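Local coordinates for protein mannitol dehydrogenase (PDB 1LJ8) that binds NAD and probably acts as a mannitol 2-dehydrogenase, oxidising D-mannitol to D-fructose with NAD as the hydride acceptor, at residues L85-L88 against T94-R97; G143-H148 against L203-A208; L242-H245 against G249-D252; L437-D440 against Q446-L449; S439-I444 against S475-G480. All coordinates share one frame; numbering follows the deposited sequence.

Interaction 1: residues L85-L88 against T94-R97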
loop_
_atom_site.group_PDB
_atom_site.type_symbol
_atom_site.label_atom_id
_atom_site.label_comp_id
_atom_site.label_asym_id
_atom_site.label_seq_id
_atom_site.Cartn_x
_atom_site.Cartn_y
_atom_site.Cartn_z
ATOM N N LEU A 85 -12.661 6.542 12.445
ATOM C CA LEU A 85 -12.430 6.691 11.013
ATOM C C LEU A 85 -12.892 8.139 10.758
ATOM O O LEU A 85 -14.065 8.473 10.971
ATOM C CB LEU A 85 -13.256 5.701 10.230
ATOM C CG LEU A 85 -12.939 5.843 8.721
ATOM C CD1 LEU A 85 -12.764 4.490 8.079
ATOM C CD2 LEU A 85 -14.062 6.593 8.089
ATOM N N TYR A 86 -11.981 8.990 10.310
ATOM C CA TYR A 86 -12.272 10.418 10.127
ATOM C C TYR A 86 -12.097 10.739 8.649
ATOM O O TYR A 86 -10.962 10.903 8.172
ATOM C CB TYR A 86 -11.279 11.188 10.999
ATOM C CG TYR A 86 -11.420 12.707 11.079
ATOM C CD1 TYR A 86 -12.609 13.339 10.738
ATOM C CD2 TYR A 86 -10.364 13.486 11.551
ATOM C CE1 TYR A 86 -12.752 14.777 10.877
ATOM C CE2 TYR A 86 -10.497 14.893 11.698
ATOM C CZ TYR A 86 -11.696 15.508 11.360
ATOM O OH TYR A 86 -11.841 16.876 11.545
ATOM N N GLU A 87 -13.222 10.841 7.937
ATOM C CA GLU A 87 -13.192 11.133 6.499
ATOM C C GLU A 87 -12.976 12.619 6.273
ATOM O O GLU A 87 -13.584 13.437 6.938
ATOM C CB GLU A 87 -14.512 10.686 5.821
ATOM C CG GLU A 87 -14.755 9.153 5.841
ATOM C CD GLU A 87 -16.078 8.761 5.210
ATOM O OE1 GLU A 87 -16.943 9.668 5.074
ATOM O OE2 GLU A 87 -16.259 7.550 4.882
ATOM N N LEU A 88 -12.072 12.970 5.361
ATOM C CA LEU A 88 -11.783 14.379 5.083
ATOM C C LEU A 88 -11.910 14.633 3.581
ATOM O O LEU A 88 -11.304 13.933 2.790
ATOM C CB LEU A 88 -10.373 14.711 5.556
ATOM C CG LEU A 88 -10.087 14.531 7.056
ATOM C CD1 LEU A 88 -8.556 14.480 7.297
ATOM C CD2 LEU A 88 -10.734 15.668 7.813
ATOM N N THR A 94 -19.005 13.838 4.398
ATOM C CA THR A 94 -18.055 13.005 5.119
ATOM C C THR A 94 -18.615 12.689 6.503
ATOM O O THR A 94 -19.404 13.462 7.048
ATOM C CB THR A 94 -16.740 13.766 5.331
ATOM O OG1 THR A 94 -17.036 15.015 5.951
ATOM C CG2 THR A 94 -16.023 14.035 4.007
ATOM N N GLU A 95 -18.215 11.563 7.079
ATOM C CA GLU A 95 -18.669 11.240 8.421
ATOM C C GLU A 95 -17.468 10.954 9.307
ATOM O O GLU A 95 -16.347 10.810 8.812
ATOM C CB GLU A 95 -19.587 10.013 8.434
ATOM C CG GLU A 95 -18.993 8.792 7.743
ATOM C CD GLU A 95 -19.852 7.509 7.874
ATOM O OE1 GLU A 95 -21.041 7.578 8.285
ATOM O OE2 GLU A 95 -19.308 6.425 7.554
ATOM N N VAL A 96 -17.732 10.936 10.613
ATOM C CA VAL A 96 -16.761 10.609 11.657
ATOM C C VAL A 96 -17.453 9.420 12.305
ATOM O O VAL A 96 -18.591 9.519 12.782
ATOM C CB VAL A 96 -16.611 11.729 12.691
ATOM C CG1 VAL A 96 -15.515 11.332 13.706
ATOM C CG2 VAL A 96 -16.264 13.002 12.001
ATOM N N ARG A 97 -16.757 8.290 12.336
ATOM C CA ARG A 97 -17.361 7.055 12.787
ATOM C C ARG A 97 -16.403 6.221 13.615
ATOM O O ARG A 97 -15.236 6.102 13.260
ATOM C CB ARG A 97 -17.746 6.251 11.537
ATOM C CG ARG A 97 -18.178 4.813 11.797
ATOM C CD ARG A 97 -18.546 4.107 10.454
ATOM N NE ARG A 97 -19.772 4.682 9.876
ATOM C CZ ARG A 97 -20.999 4.465 10.354
ATOM N NH1 ARG A 97 -21.209 3.683 11.419
ATOM N NH2 ARG A 97 -22.042 5.103 9.805
HETATM O O HOH W 1 -18.464 6.351 4.997
HETATM O O HOH W 2 -15.683 13.802 8.703
#

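Interaction 2: residues G143-H148 against L203-A208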
loop_
_atom_site.group_PDB
_atom_site.type_symbol
_atom_site.label_atom_id
_atom_site.label_comp_id
_atom_site.label_asym_id
_atom_site.label_seq_id
_atom_site.Cartn_x
_atom_site.Cartn_y
_atom_site.Cartn_z
ATOM N N GLY A 143 11.367 -12.240 -12.003
ATOM C CA GLY A 143 10.287 -13.022 -11.418
ATOM C C GLY A 143 10.759 -14.015 -10.368
ATOM O O GLY A 143 10.038 -14.916 -9.964
ATOM N N GLU A 144 11.972 -13.853 -9.894
ATOM C CA GLU A 144 12.487 -14.802 -8.920
ATOM C C GLU A 144 12.203 -14.455 -7.446
ATOM O O GLU A 144 12.300 -13.304 -7.061
ATOM C CB GLU A 144 13.997 -14.943 -9.126
ATOM C CG GLU A 144 14.351 -15.720 -10.413
ATOM C CD GLU A 144 13.652 -17.085 -10.440
ATOM O OE1 GLU A 144 12.662 -17.269 -11.206
ATOM O OE2 GLU A 144 14.081 -17.967 -9.659
ATOM N N PHE A 145 11.848 -15.463 -6.641
ATOM C CA PHE A 145 11.666 -15.252 -5.210
ATOM C C PHE A 145 13.076 -15.019 -4.631
ATOM O O PHE A 145 14.022 -15.733 -4.962
ATOM C CB PHE A 145 11.023 -16.496 -4.572
ATOM C CG PHE A 145 10.825 -16.371 -3.079
ATOM C CD1 PHE A 145 9.927 -15.444 -2.573
ATOM C CD2 PHE A 145 11.515 -17.209 -2.197
ATOM C CE1 PHE A 145 9.698 -15.330 -1.186
ATOM C CE2 PHE A 145 11.301 -17.113 -0.792
ATOM C CZ PHE A 145 10.394 -16.172 -0.292
HETATM N N MSE A 146 13.230 -14.021 -3.775
HETATM C CA MSE A 146 14.533 -13.662 -3.220
HETATM C C MSE A 146 14.876 -14.469 -1.964
HETATM O O MSE A 146 14.941 -13.946 -0.863
HETATM C CB MSE A 146 14.541 -12.151 -2.948
HETATM C CG MSE A 146 14.361 -11.371 -4.268
HETATM SE SE MSE A 146 13.872 -9.469 -3.992
HETATM C CE MSE A 146 15.623 -8.799 -3.613
ATOM N N ALA A 147 15.108 -15.753 -2.181
ATOM C CA ALA A 147 15.416 -16.704 -1.093
ATOM C C ALA A 147 16.617 -16.333 -0.262
ATOM O O ALA A 147 16.704 -16.724 0.913
ATOM C CB ALA A 147 15.612 -18.087 -1.674
ATOM N N HIS A 148 17.540 -15.567 -0.850
ATOM C CA HIS A 148 18.767 -15.159 -0.154
ATOM C C HIS A 148 18.610 -14.095 0.920
ATOM O O HIS A 148 19.537 -13.880 1.721
ATOM C CB HIS A 148 19.793 -14.639 -1.158
ATOM C CG HIS A 148 19.331 -13.407 -1.881
ATOM N ND1 HIS A 148 18.379 -13.447 -2.885
ATOM C CD2 HIS A 148 19.624 -12.099 -1.686
ATOM C CE1 HIS A 148 18.113 -12.211 -3.274
ATOM N NE2 HIS A 148 18.852 -11.376 -2.560
ATOM N N LEU A 203 4.556 -17.330 -1.753
ATOM C CA LEU A 203 4.326 -18.365 -0.739
ATOM C C LEU A 203 4.712 -19.737 -1.262
ATOM O O LEU A 203 5.363 -20.511 -0.543
ATOM C CB LEU A 203 2.887 -18.358 -0.249
ATOM C CG LEU A 203 2.620 -19.327 0.913
ATOM C CD1 LEU A 203 3.494 -19.043 2.154
ATOM C CD2 LEU A 203 1.138 -19.222 1.238
ATOM N N LEU A 204 4.373 -20.029 -2.520
ATOM C CA LEU A 204 4.733 -21.333 -3.084
ATOM C C LEU A 204 6.229 -21.486 -3.217
ATOM O O LEU A 204 6.768 -22.570 -2.914
ATOM C CB LEU A 204 4.070 -21.551 -4.460
ATOM C CG LEU A 204 2.548 -21.737 -4.417
ATOM C CD1 LEU A 204 2.059 -21.992 -5.877
ATOM C CD2 LEU A 204 2.146 -22.921 -3.515
ATOM N N ALA A 205 6.922 -20.437 -3.651
ATOM C CA ALA A 205 8.384 -20.512 -3.801
ATOM C C ALA A 205 9.027 -20.766 -2.436
ATOM O O ALA A 205 9.960 -21.584 -2.282
ATOM C CB ALA A 205 8.919 -19.246 -4.373
ATOM N N PHE A 206 8.500 -20.086 -1.427
ATOM C CA PHE A 206 9.023 -20.266 -0.081
ATOM C C PHE A 206 8.742 -21.692 0.413
ATOM O O PHE A 206 9.621 -22.339 0.957
ATOM C CB PHE A 206 8.370 -19.247 0.871
ATOM C CG PHE A 206 8.887 -19.337 2.276
ATOM C CD1 PHE A 206 10.033 -18.639 2.659
ATOM C CD2 PHE A 206 8.218 -20.103 3.204
ATOM C CE1 PHE A 206 10.502 -18.715 3.975
ATOM C CE2 PHE A 206 8.675 -20.183 4.530
ATOM C CZ PHE A 206 9.804 -19.495 4.904
ATOM N N ALA A 207 7.522 -22.167 0.230
ATOM C CA ALA A 207 7.144 -23.495 0.673
ATOM C C ALA A 207 8.018 -24.558 -0.006
ATOM O O ALA A 207 8.403 -25.548 0.631
ATOM C CB ALA A 207 5.673 -23.758 0.390
ATOM N N ALA A 208 8.336 -24.326 -1.281
ATOM C CA ALA A 208 9.164 -25.253 -2.052
ATOM C C ALA A 208 10.559 -25.381 -1.471
ATOM O O ALA A 208 11.194 -26.447 -1.616
ATOM C CB ALA A 208 9.241 -24.807 -3.517
#

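Interaction 3: residues L242-H245 against G249-D252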
loop_
_atom_site.group_PDB
_atom_site.type_symbol
_atom_site.label_atom_id
_atom_site.label_comp_id
_atom_site.label_asym_id
_atom_site.label_seq_id
_atom_site.Cartn_x
_atom_site.Cartn_y
_atom_site.Cartn_z
ATOM N N LEU A 242 -5.185 16.101 16.223
ATOM C CA LEU A 242 -5.695 17.257 16.911
ATOM C C LEU A 242 -6.930 17.822 16.228
ATOM O O LEU A 242 -7.837 18.333 16.900
ATOM C CB LEU A 242 -4.600 18.347 17.014
ATOM C CG LEU A 242 -3.409 17.947 17.902
ATOM C CD1 LEU A 242 -2.359 19.081 17.888
ATOM C CD2 LEU A 242 -3.867 17.703 19.338
ATOM N N GLN A 243 -6.984 17.710 14.902
ATOM C CA GLN A 243 -8.138 18.253 14.171
ATOM C C GLN A 243 -9.407 17.482 14.597
ATOM O O GLN A 243 -10.490 18.051 14.750
ATOM C CB GLN A 243 -7.917 18.113 12.661
ATOM C CG GLN A 243 -9.091 18.622 11.834
ATOM C CD GLN A 243 -8.872 18.492 10.321
ATOM O OE1 GLN A 243 -8.131 17.603 9.822
ATOM N NE2 GLN A 243 -9.524 19.376 9.573
ATOM N N LEU A 244 -9.246 16.176 14.806
ATOM C CA LEU A 244 -10.377 15.352 15.229
ATOM C C LEU A 244 -10.906 15.827 16.587
ATOM O O LEU A 244 -12.115 15.927 16.801
ATOM C CB LEU A 244 -9.938 13.884 15.319
ATOM C CG LEU A 244 -11.011 12.917 15.845
ATOM C CD1 LEU A 244 -12.297 12.922 14.899
ATOM C CD2 LEU A 244 -10.386 11.512 15.904
ATOM N N HIS A 245 -9.998 16.093 17.517
ATOM C CA HIS A 245 -10.397 16.576 18.840
ATOM C C HIS A 245 -11.018 17.981 18.696
ATOM O O HIS A 245 -12.091 18.257 19.248
ATOM C CB HIS A 245 -9.170 16.677 19.758
ATOM C CG HIS A 245 -9.463 17.363 21.060
ATOM N ND1 HIS A 245 -10.267 16.799 22.027
ATOM C CD2 HIS A 245 -9.168 18.616 21.497
ATOM C CE1 HIS A 245 -10.464 17.674 23.002
ATOM N NE2 HIS A 245 -9.807 18.785 22.704
ATOM N N GLY A 249 -14.483 16.586 19.286
ATOM C CA GLY A 249 -14.332 16.283 20.708
ATOM C C GLY A 249 -13.735 14.960 21.133
ATOM O O GLY A 249 -13.632 14.683 22.331
ATOM N N ILE A 250 -13.322 14.145 20.154
ATOM C CA ILE A 250 -12.764 12.835 20.483
ATOM C C ILE A 250 -11.255 12.902 20.702
ATOM O O ILE A 250 -10.512 13.491 19.861
ATOM C CB ILE A 250 -12.974 11.806 19.315
ATOM C CG1 ILE A 250 -14.468 11.708 18.930
ATOM C CG2 ILE A 250 -12.399 10.414 19.765
ATOM C CD1 ILE A 250 -14.735 10.831 17.648
ATOM N N ASP A 251 -10.801 12.279 21.785
ATOM C CA ASP A 251 -9.370 12.214 22.044
ATOM C C ASP A 251 -9.057 10.780 21.648
ATOM O O ASP A 251 -9.344 9.846 22.386
ATOM C CB ASP A 251 -9.059 12.460 23.527
ATOM C CG ASP A 251 -9.433 13.871 23.974
ATOM O OD1 ASP A 251 -8.959 14.824 23.319
ATOM O OD2 ASP A 251 -10.198 14.027 24.983
ATOM N N ASP A 252 -8.526 10.605 20.439
ATOM C CA ASP A 252 -8.212 9.277 19.920
ATOM C C ASP A 252 -6.675 9.225 19.785
ATOM O O ASP A 252 -6.080 10.077 19.133
ATOM C CB ASP A 252 -8.908 9.109 18.552
ATOM C CG ASP A 252 -8.804 7.694 17.998
ATOM O OD1 ASP A 252 -7.838 6.977 18.339
ATOM O OD2 ASP A 252 -9.693 7.310 17.215
#

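Interaction 4: residues L437-D440 against Q446-L449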
loop_
_atom_site.group_PDB
_atom_site.type_symbol
_atom_site.label_atom_id
_atom_site.label_comp_id
_atom_site.label_asym_id
_atom_site.label_seq_id
_atom_site.Cartn_x
_atom_site.Cartn_y
_atom_site.Cartn_z
ATOM N N LEU A 437 24.149 5.377 -3.552
ATOM C CA LEU A 437 24.160 5.376 -5.015
ATOM C C LEU A 437 24.254 6.784 -5.617
ATOM O O LEU A 437 24.618 6.929 -6.793
ATOM C CB LEU A 437 22.870 4.726 -5.548
ATOM C CG LEU A 437 22.491 3.337 -5.020
ATOM C CD1 LEU A 437 21.028 3.008 -5.341
ATOM C CD2 LEU A 437 23.444 2.311 -5.644
ATOM N N VAL A 438 23.889 7.811 -4.853
ATOM C CA VAL A 438 23.943 9.166 -5.401
ATOM C C VAL A 438 24.997 10.080 -4.768
ATOM O O VAL A 438 24.907 11.295 -4.855
ATOM C CB VAL A 438 22.546 9.849 -5.332
ATOM C CG1 VAL A 438 21.524 8.976 -6.019
ATOM C CG2 VAL A 438 22.128 10.098 -3.878
ATOM N N SER A 439 26.018 9.482 -4.171
ATOM C CA SER A 439 27.080 10.256 -3.536
ATOM C C SER A 439 28.003 10.970 -4.558
ATOM O O SER A 439 28.648 11.976 -4.238
ATOM C CB SER A 439 27.886 9.335 -2.622
ATOM O OG SER A 439 28.565 8.357 -3.376
ATOM N N ASP A 440 28.031 10.481 -5.789
ATOM C CA ASP A 440 28.867 11.076 -6.839
ATOM C C ASP A 440 27.980 11.356 -8.058
ATOM O O ASP A 440 27.546 10.403 -8.720
ATOM C CB ASP A 440 29.952 10.073 -7.219
ATOM C CG ASP A 440 31.038 10.670 -8.104
ATOM O OD1 ASP A 440 30.733 11.310 -9.144
ATOM O OD2 ASP A 440 32.213 10.465 -7.754
ATOM N N GLN A 446 25.387 5.265 -13.657
ATOM C CA GLN A 446 25.997 3.947 -13.652
ATOM C C GLN A 446 25.658 3.117 -12.408
ATOM O O GLN A 446 25.538 1.884 -12.485
ATOM C CB GLN A 446 27.525 4.076 -13.756
ATOM C CG GLN A 446 28.273 2.762 -13.755
ATOM C CD GLN A 446 28.099 1.961 -15.041
ATOM O OE1 GLN A 446 28.804 0.964 -15.257
ATOM N NE2 GLN A 446 27.160 2.389 -15.908
ATOM N N ARG A 447 25.498 3.784 -11.275
ATOM C CA ARG A 447 25.219 3.066 -10.034
ATOM C C ARG A 447 23.740 2.882 -9.726
ATOM O O ARG A 447 23.300 1.776 -9.429
ATOM C CB ARG A 447 25.850 3.783 -8.839
ATOM C CG ARG A 447 27.394 3.835 -8.830
ATOM C CD ARG A 447 27.838 4.783 -7.717
ATOM N NE ARG A 447 29.265 4.740 -7.430
ATOM C CZ ARG A 447 29.868 5.542 -6.548
ATOM N NH1 ARG A 447 29.162 6.462 -5.868
ATOM N NH2 ARG A 447 31.177 5.414 -6.331
ATOM N N LEU A 448 22.987 3.985 -9.757
ATOM C CA LEU A 448 21.577 3.917 -9.413
ATOM C C LEU A 448 20.758 3.083 -10.391
ATOM O O LEU A 448 19.970 2.255 -9.967
ATOM C CB LEU A 448 20.985 5.319 -9.300
ATOM C CG LEU A 448 19.503 5.321 -8.882
ATOM C CD1 LEU A 448 19.376 4.783 -7.462
ATOM C CD2 LEU A 448 18.954 6.716 -8.919
ATOM N N LEU A 449 20.985 3.256 -11.686
ATOM C CA LEU A 449 20.195 2.514 -12.657
ATOM C C LEU A 449 20.553 1.038 -12.781
ATOM O O LEU A 449 19.807 0.283 -13.409
ATOM C CB LEU A 449 20.267 3.201 -14.038
ATOM C CG LEU A 449 19.807 4.662 -14.104
ATOM C CD1 LEU A 449 19.874 5.172 -15.577
ATOM C CD2 LEU A 449 18.368 4.787 -13.551
HETATM O O HOH W 3 27.057 8.173 -7.159
#

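Interaction 5: residues S439-I444 against S475-G480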
loop_
_atom_site.group_PDB
_atom_site.type_symbol
_atom_site.label_atom_id
_atom_site.label_comp_id
_atom_site.label_asym_id
_atom_site.label_seq_id
_atom_site.Cartn_x
_atom_site.Cartn_y
_atom_site.Cartn_z
ATOM N N SER A 439 26.018 9.482 -4.171
ATOM C CA SER A 439 27.080 10.256 -3.536
ATOM C C SER A 439 28.003 10.970 -4.558
ATOM O O SER A 439 28.648 11.976 -4.238
ATOM C CB SER A 439 27.886 9.335 -2.622
ATOM O OG SER A 439 28.565 8.357 -3.376
ATOM N N ASP A 440 28.031 10.481 -5.789
ATOM C CA ASP A 440 28.867 11.076 -6.839
ATOM C C ASP A 440 27.980 11.356 -8.058
ATOM O O ASP A 440 27.546 10.403 -8.720
ATOM C CB ASP A 440 29.952 10.073 -7.219
ATOM C CG ASP A 440 31.038 10.670 -8.104
ATOM O OD1 ASP A 440 30.733 11.310 -9.144
ATOM O OD2 ASP A 440 32.213 10.465 -7.754
ATOM N N ASP A 441 27.725 12.634 -8.359
ATOM C CA ASP A 441 26.856 13.000 -9.489
ATOM C C ASP A 441 27.267 12.328 -10.784
ATOM O O ASP A 441 26.417 11.864 -11.555
ATOM C CB ASP A 441 26.863 14.511 -9.768
ATOM C CG ASP A 441 25.766 15.281 -9.031
ATOM O OD1 ASP A 441 25.593 16.460 -9.379
ATOM O OD2 ASP A 441 25.090 14.748 -8.123
ATOM N N ALA A 442 28.571 12.295 -11.048
ATOM C CA ALA A 442 29.056 11.700 -12.300
ATOM C C ALA A 442 28.804 10.202 -12.416
ATOM O O ALA A 442 28.775 9.656 -13.526
ATOM C CB ALA A 442 30.548 11.973 -12.469
ATOM N N LEU A 443 28.625 9.536 -11.279
ATOM C CA LEU A 443 28.427 8.103 -11.309
ATOM C C LEU A 443 26.995 7.641 -11.021
ATOM O O LEU A 443 26.739 6.445 -10.948
ATOM C CB LEU A 443 29.379 7.442 -10.312
ATOM C CG LEU A 443 30.888 7.555 -10.615
ATOM C CD1 LEU A 443 31.675 7.015 -9.405
ATOM C CD2 LEU A 443 31.254 6.762 -11.840
ATOM N N ILE A 444 26.068 8.582 -10.886
ATOM C CA ILE A 444 24.690 8.220 -10.561
ATOM C C ILE A 444 24.034 7.318 -11.602
ATOM O O ILE A 444 23.432 6.299 -11.253
ATOM C CB ILE A 444 23.833 9.495 -10.304
ATOM C CG1 ILE A 444 24.284 10.127 -8.990
ATOM C CG2 ILE A 444 22.311 9.157 -10.287
ATOM C CD1 ILE A 444 23.763 11.542 -8.751
ATOM N N SER A 475 19.238 18.918 -15.264
ATOM C CA SER A 475 18.357 20.072 -15.313
ATOM C C SER A 475 17.748 20.315 -13.916
ATOM O O SER A 475 17.693 21.449 -13.423
ATOM C CB SER A 475 17.250 19.854 -16.333
ATOM O OG SER A 475 16.437 21.012 -16.411
ATOM N N LEU A 476 17.293 19.250 -13.275
ATOM C CA LEU A 476 16.741 19.456 -11.941
ATOM C C LEU A 476 17.761 20.122 -10.992
ATOM O O LEU A 476 17.435 21.040 -10.219
ATOM C CB LEU A 476 16.288 18.091 -11.368
ATOM C CG LEU A 476 14.971 17.565 -11.953
ATOM C CD1 LEU A 476 14.661 16.181 -11.292
ATOM C CD2 LEU A 476 13.827 18.546 -11.658
ATOM N N ARG A 477 18.992 19.651 -11.029
ATOM C CA ARG A 477 20.041 20.175 -10.145
ATOM C C ARG A 477 20.381 21.632 -10.450
ATOM O O ARG A 477 20.433 22.479 -9.548
ATOM C CB ARG A 477 21.311 19.328 -10.313
ATOM C CG ARG A 477 22.470 19.727 -9.437
ATOM C CD ARG A 477 23.756 19.065 -9.905
ATOM N NE ARG A 477 24.026 19.494 -11.286
ATOM C CZ ARG A 477 24.537 18.707 -12.227
ATOM N NH1 ARG A 477 24.850 17.447 -11.945
ATOM N NH2 ARG A 477 24.678 19.169 -13.472
ATOM N N ASP A 478 20.609 21.917 -11.727
ATOM C CA ASP A 478 21.004 23.256 -12.141
ATOM C C ASP A 478 19.911 24.291 -12.314
ATOM O O ASP A 478 20.089 25.444 -11.890
ATOM C CB ASP A 478 21.809 23.166 -13.448
ATOM C CG ASP A 478 23.070 22.314 -13.299
ATOM O OD1 ASP A 478 23.579 22.184 -12.181
ATOM O OD2 ASP A 478 23.571 21.785 -14.300
ATOM N N ASN A 479 18.793 23.894 -12.919
ATOM C CA ASN A 479 17.689 24.829 -13.200
ATOM C C ASN A 479 16.491 24.750 -12.284
ATOM O O ASN A 479 15.610 25.607 -12.350
ATOM C CB ASN A 479 17.196 24.607 -14.614
ATOM C CG ASN A 479 18.342 24.584 -15.617
ATOM O OD1 ASN A 479 19.232 25.425 -15.540
ATOM N ND2 ASN A 479 18.339 23.608 -16.532
ATOM N N GLY A 480 16.432 23.712 -11.460
ATOM C CA GLY A 480 15.280 23.564 -10.588
ATOM C C GLY A 480 14.088 22.829 -11.209
ATOM O O GLY A 480 13.939 22.688 -12.427
#

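Interaction 1: residues L85-L88 against T94-R97
E87 and E95 meet twice near the turn of an antiparallel β hairpin. E87 N donates to E95 O (3.2 Å), and E95 N answers through E87 OE1 (3.0 Å), reaching that oxygen from above the carboxylate plane, 39° out of it. The side chain can do this because its CG stands anti to the carbonyl carbon (chi1 -65°) and the chain beyond is extended. Further from the turn, L85 and R97 form a hydrogen-bonded pair, with L85 N 2.7 Å from R97 O and R97 N 3.0 Å from L85 O. Y86 and V96, a non-hydrogen-bonded pair, lie side by side, V96 CG2 3.9 Å from Y86 CD1. The two carboxylates come close, yet each has a cationic mate: R97 holds E95 side-on (NE to OE2, 2.9 Å), K16 also pairs with E95, and R231 bridges to E87. Putting an alanine at E87 would remove the acceptor of E95 N and would probably leave R231 without this counter-charge. Strand 256-258 hydrogen-bonds to the outer side of strand 83-87, Y86 and V96 face helix 238-248, and L85 and R97 turn toward helix 42-50.

Interaction 2: residues G143-H148 against L203-A208
F145 and A205 bring the two backbones no closer than 6.4 Å between CA atoms, F145 standing in a weakly bonded extended segment and A205 within a regular helix. Of its segment, F145 makes the contact. Its CG is anti to the backbone N (chi1 179°), which sends the ring onward along the helix surface from A205 to F206. The A205 methyl sits against the root of the side chain, with A205 CB 3.5 Å from F145 CB, and comes obliquely to the near part of the ring. The far end of the ring meets the next residue. F145 CZ lies 3.9 Å from F206 CB, and F206 N stands 4.1 Å above the F145 ring plane, offset toward its rim. F145 CE2 approaches the F206 ring at its edge, close to the plane of that ring, 4.0 Å from F206 CD1. A205, with only a methyl, probably leaves room for F145 to lie this close to the helix. Just past F145 the chain folds back in an inverse gamma turn centred on M146, a selenomethionine, with a weak bond from A147 N to F145 O. Around this contact, F166 of helix 165-178 meets the F145 ring edge-to-face, I152 of helix 150-157 touches both phenylalanines, and the short strand 144-145 pairs with 138-139, so the hairpin rests on helix 195-210 within the Rossmann domain.

Interaction 3: residues L242-H245 against G249-D252
G249 N donates to H245 O (2.9 Å, N-H...O angle 140°), the bond with which helix 238-248 gives out. This is a glycine-terminated helix C terminus: G249 is the first residue to leave helical geometry, and its positive phi of 72° is one that glycine adopts readily. The chain thereby turns back along the last turn of the helix, where I250 O comes to the edge of the H245 ring near its plane and lies 3.3 Å from H245 CA. D251 then runs beside H245, the two side chains pointing the same way with ring and carboxylate planes 23° apart. D251 OD1 is 2.7 Å from H245 ND1, but the angle is too poor for a hydrogen bond. The firmer partner of this aspartate is the chain's own N terminus, M1 N, bound through OD2. Replacing D251 by an alanine is likely to leave the M1 amino group without this carboxylate and the H245 ring with less to hold its rotation. On the buried side of the turn L244, its CG anti to the backbone N, leans on the loop, with L244 CG 4.1 Å from I250 CB. D252 carries a carboxylate bound to T84 OG1, Q79 NE2 and W254 N, while its methylene packs on the helix, D252 CB lying 3.9 Å from L244 CD2.

Interaction 4: residues L437-D440 against Q446-L449
L437 and L448 make the tight half of this contact, their side chains crossing at about a right angle. L437 CD1 and L448 CD1 are 3.2 Å apart, closer than usual for two methyl carbons, so the exact spacing is doubtful although the close packing is not. The other L437 branch lies over the helix backbone, CD2 3.8 Å from R447 O, and V438 CG1 brushes L448 CD2 more loosely at 4.5 Å. With its CG anti to the backbone N (chi1 -178°), L448 reaches between these residues and W410 and A411 of helix 401-413. The polar half is slacker. R447 stretches out from the helix with its chain extended from CG to NE, passing L437 O on the way to the turn at S439. There S439 OG stands at the guanidinium edge, in its plane, and R447 NH1 gives it a weak hydrogen bond of 3.2 Å. The serine oxygen has a firmer partner in G436 O. Water fills out the rest: one molecule donates to L437 O (2.8 Å), accepts from D440 N (2.9 Å) and takes a weak bond from R447 NH1. The nearby carboxylate does not close an ion pair, D440 OD2 remaining 5.3 Å from R447 NH2. The connection between helices 431-437 and 444-448 thus owes its fit to leucine packing, and the water satisfies L437 O and D440 N, while R447 adds only weak bonds to S439 OG and to that water.

Interaction 5: residues S439-I444 against S475-G480
D441 and R477 touch across a gap of 9.9 Å between their CA atoms, so that a single ion pair carries the whole contact. It illustrates how two acids can share one guanidinium. R477 NH1 donates to D441 OD1 (2.8 Å, N-H...O angle 144°), meeting that oxygen from above the carboxylate plane, 43° out of it. The aliphatic part of the arginine comes along, R477 CD lying 3.2 Å from the same oxygen. On its other side the guanidinium is gripped side-on by D478, NE to OD1 at 2.9 Å and NH2 to OD2 at 3.0 Å, both acceptors close to the guanidinium plane. A bend at chi3 of 60° turns the group back so that it can serve its sequence neighbour and still offer NH1 to the loop. This bidentate grip probably fixes how the guanidinium is rotated. D441 is positioned in turn by Y473 OH, its strongest partner, which binds OD2, with K415 as a long, weak ion pair. This surface bridge lies above a buried layer: I444, at the start of helix 444-448, packs on F469 and Y473 of helix 463-488, while L476 of that helix packs on helix 401-413.

Following the chain, interaction 1 closes the short hairpin between strands 83-87 and 96-107. Interaction 2 spans a longer loop of 54 residues, bringing a small hairpin onto helix 195-210 some 40 Å from interaction 1, centre to centre. Interaction 3 closes a very short loop, three residues, at the C-terminal end of helix 238-248 and returns to interaction 1, whose Y86 and V96 pack against Q243 and L244; these three lie in the Rossmann domain. Interactions 4 and 5 belong to the C-terminal domain. They start from the same stretch, sharing S439 and D440, interaction 4 closing first at 446-449 and interaction 5 later at 475-480, on helix 463-488.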